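Local atomic coordinates of VIN1 (Oscarella pearsei, PDB entry 6BFI), a protein that binds actin filaments and may play a role in cell-cell adhesion, as a sponge member of the vinculin family. Residues Glu735-Ala740 with Asp761-Ile766. Numbering follows the deposited sequence.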
loop_
_atom_site.group_PDB
_atom_site.type_symbol
_atom_site.label_atom_id
_atom_site.label_comp_id
_atom_site.label_asym_id
_atom_site.label_seq_id
_atom_site.Cartn_x
_atom_site.Cartn_y
_atom_site.Cartn_z
ATOM N N GLU A 735 -22.738 5.399 -6.307
ATOM C CA GLU A 735 -22.857 6.799 -5.907
ATOM C C GLU A 735 -21.738 7.202 -4.951
ATOM O O GLU A 735 -21.198 8.313 -5.045
ATOM C CB GLU A 735 -24.227 7.046 -5.276
ATOM C CG GLU A 735 -25.374 6.994 -6.273
ATOM C CD GLU A 735 -26.733 6.978 -5.603
ATOM O OE1 GLU A 735 -26.814 6.562 -4.429
ATOM O OE2 GLU A 735 -27.721 7.383 -6.252
ATOM N N LEU A 736 -21.368 6.305 -4.033
ATOM C CA LEU A 736 -20.261 6.586 -3.124
ATOM C C LEU A 736 -18.960 6.791 -3.888
ATOM O O LEU A 736 -18.167 7.680 -3.553
ATOM C CB LEU A 736 -20.109 5.451 -2.112
ATOM C CG LEU A 736 -18.895 5.556 -1.185
ATOM C CD1 LEU A 736 -19.071 6.699 -0.195
ATOM C CD2 LEU A 736 -18.638 4.243 -0.461
ATOM N N LEU A 737 -18.720 5.978 -4.919
ATOM C CA LEU A 737 -17.511 6.152 -5.717
ATOM C C LEU A 737 -17.534 7.480 -6.461
ATOM O O LEU A 737 -16.499 8.146 -6.584
ATOM C CB LEU A 737 -17.348 4.984 -6.690
ATOM C CG LEU A 737 -15.948 4.741 -7.265
ATOM C CD1 LEU A 737 -15.788 3.279 -7.621
ATOM C CD2 LEU A 737 -15.670 5.611 -8.487
ATOM N N LYS A 738 -18.705 7.888 -6.959
ATOM C CA LYS A 738 -18.800 9.176 -7.639
ATOM C C LYS A 738 -18.477 10.327 -6.691
ATOM O O LYS A 738 -17.626 11.174 -6.990
ATOM C CB LYS A 738 -20.191 9.352 -8.249
ATOM C CG LYS A 738 -20.380 8.643 -9.581
ATOM C CD LYS A 738 -21.733 8.969 -10.196
ATOM C CE LYS A 738 -21.872 8.359 -11.583
ATOM N NZ LYS A 738 -23.197 8.661 -12.192
ATOM N N LEU A 739 -19.140 10.364 -5.532
ATOM C CA LEU A 739 -18.940 11.474 -4.604
ATOM C C LEU A 739 -17.512 11.500 -4.069
ATOM O O LEU A 739 -16.845 12.543 -4.089
ATOM C CB LEU A 739 -19.944 11.385 -3.454
ATOM C CG LEU A 739 -19.816 12.471 -2.385
ATOM C CD1 LEU A 739 -19.926 13.852 -3.013
ATOM C CD2 LEU A 739 -20.869 12.285 -1.307
ATOM N N ALA A 740 -17.025 10.356 -3.579
ATOM C CA ALA A 740 -15.665 10.304 -3.053
ATOM C C ALA A 740 -14.636 10.620 -4.130
ATOM O O ALA A 740 -13.566 11.159 -3.827
ATOM C CB ALA A 740 -15.393 8.934 -2.434
ATOM N N ASP A 761 -10.585 2.440 -6.164
ATOM C CA ASP A 761 -10.379 1.729 -7.422
ATOM C C ASP A 761 -10.850 0.281 -7.379
ATOM O O ASP A 761 -11.095 -0.302 -8.440
ATOM C CB ASP A 761 -8.906 1.784 -7.827
ATOM C CG ASP A 761 -8.526 3.113 -8.455
ATOM O OD1 ASP A 761 -9.405 3.748 -9.074
ATOM O OD2 ASP A 761 -7.352 3.523 -8.330
ATOM N N ARG A 762 -10.984 -0.320 -6.197
ATOM C CA ARG A 762 -11.408 -1.711 -6.106
ATOM C C ARG A 762 -12.883 -1.872 -5.749
ATOM O O ARG A 762 -13.375 -3.003 -5.714
ATOM C CB ARG A 762 -10.534 -2.469 -5.097
ATOM C CG ARG A 762 -10.555 -1.938 -3.672
ATOM C CD ARG A 762 -9.584 -2.734 -2.801
ATOM N NE ARG A 762 -9.738 -2.460 -1.375
ATOM C CZ ARG A 762 -8.947 -1.652 -0.674
ATOM N NH1 ARG A 762 -7.934 -1.030 -1.264
ATOM N NH2 ARG A 762 -9.167 -1.470 0.622
ATOM N N ILE A 763 -13.604 -0.772 -5.509
ATOM C CA ILE A 763 -15.024 -0.874 -5.155
ATOM C C ILE A 763 -15.870 -1.486 -6.271
ATOM O O ILE A 763 -16.685 -2.377 -5.976
ATOM C CB ILE A 763 -15.553 0.496 -4.700
ATOM C CG1 ILE A 763 -14.884 0.919 -3.390
ATOM C CG2 ILE A 763 -17.066 0.458 -4.531
ATOM C CD1 ILE A 763 -15.433 2.200 -2.811
ATOM N N PRO A 764 -15.748 -1.070 -7.542
ATOM C CA PRO A 764 -16.671 -1.611 -8.560
ATOM C C PRO A 764 -16.618 -3.124 -8.697
ATOM O O PRO A 764 -17.673 -3.769 -8.786
ATOM C CB PRO A 764 -16.222 -0.905 -9.849
ATOM C CG PRO A 764 -14.826 -0.467 -9.582
ATOM C CD PRO A 764 -14.812 -0.100 -8.139
ATOM N N THR A 765 -15.420 -3.714 -8.712
ATOM C CA THR A 765 -15.325 -5.168 -8.790
ATOM C C THR A 765 -15.918 -5.825 -7.550
ATOM O O THR A 765 -16.535 -6.894 -7.642
ATOM C CB THR A 765 -13.871 -5.598 -8.979
ATOM O OG1 THR A 765 -13.032 -4.877 -8.069
ATOM C CG2 THR A 765 -13.423 -5.329 -10.403
ATOM N N ILE A 766 -15.747 -5.200 -6.383
ATOM C CA ILE A 766 -16.369 -5.719 -5.167
ATOM C C ILE A 766 -17.882 -5.761 -5.318
ATOM O O ILE A 766 -18.525 -6.746 -4.944
ATOM C CB ILE A 766 -15.962 -4.882 -3.940
ATOM C CG1 ILE A 766 -14.467 -4.992 -3.661
ATOM C CG2 ILE A 766 -16.725 -5.351 -2.722
ATOM C CD1 ILE A 766 -13.995 -4.008 -2.604
#
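Leu-737 of helix 718-745 reaches across to Ile-763 and Pro-764, in the first turn of helix 763-778. From CB outward, one branch of its side chain does the touching. CB points at the other helix but makes no close approach to residues 761-766. With chi1 at -160°, CG swings away from the backbone N, and the chain extends to the start of helix 763-778. CG makes no contact with residues 761-766 either. The chain then divides. CD1 makes the contact: it lies 3.6 Å from Pro-764 CD and 4.0 Å from Ile-763 CB. One methyl thus meets both residues. The other, CD2, makes no close approach to residues 761-766.

The two partners meet Leu-737 differently. Its side chain and that of Ile-763 pass each other in opposite directions. Against the proline ring it crosses at about a right angle. Ile-763 CD1 extends toward Leu-736, where CD2 is 4.5 Å away, a loose apolar approach.

The contact is wholly apolar. Leu-736 and Ile-763 are buried, whereas Pro-764 is on the exposed side. Leu-736 also packs on Val-695 and Met-698 of helix 690-710, and Ile-763 on Thr-806 of helix 786-817. At the start of helix 763-778, Thr-765 OG1 donates to Arg-762 O at 3.0 Å, from above the carbonyl plane.

The two helices run in broadly opposite directions, joined through helix 750-760. Apolar side chains closing between antiparallel helices are characteristic of the helical bundles of the vinculin/alpha-catenin family.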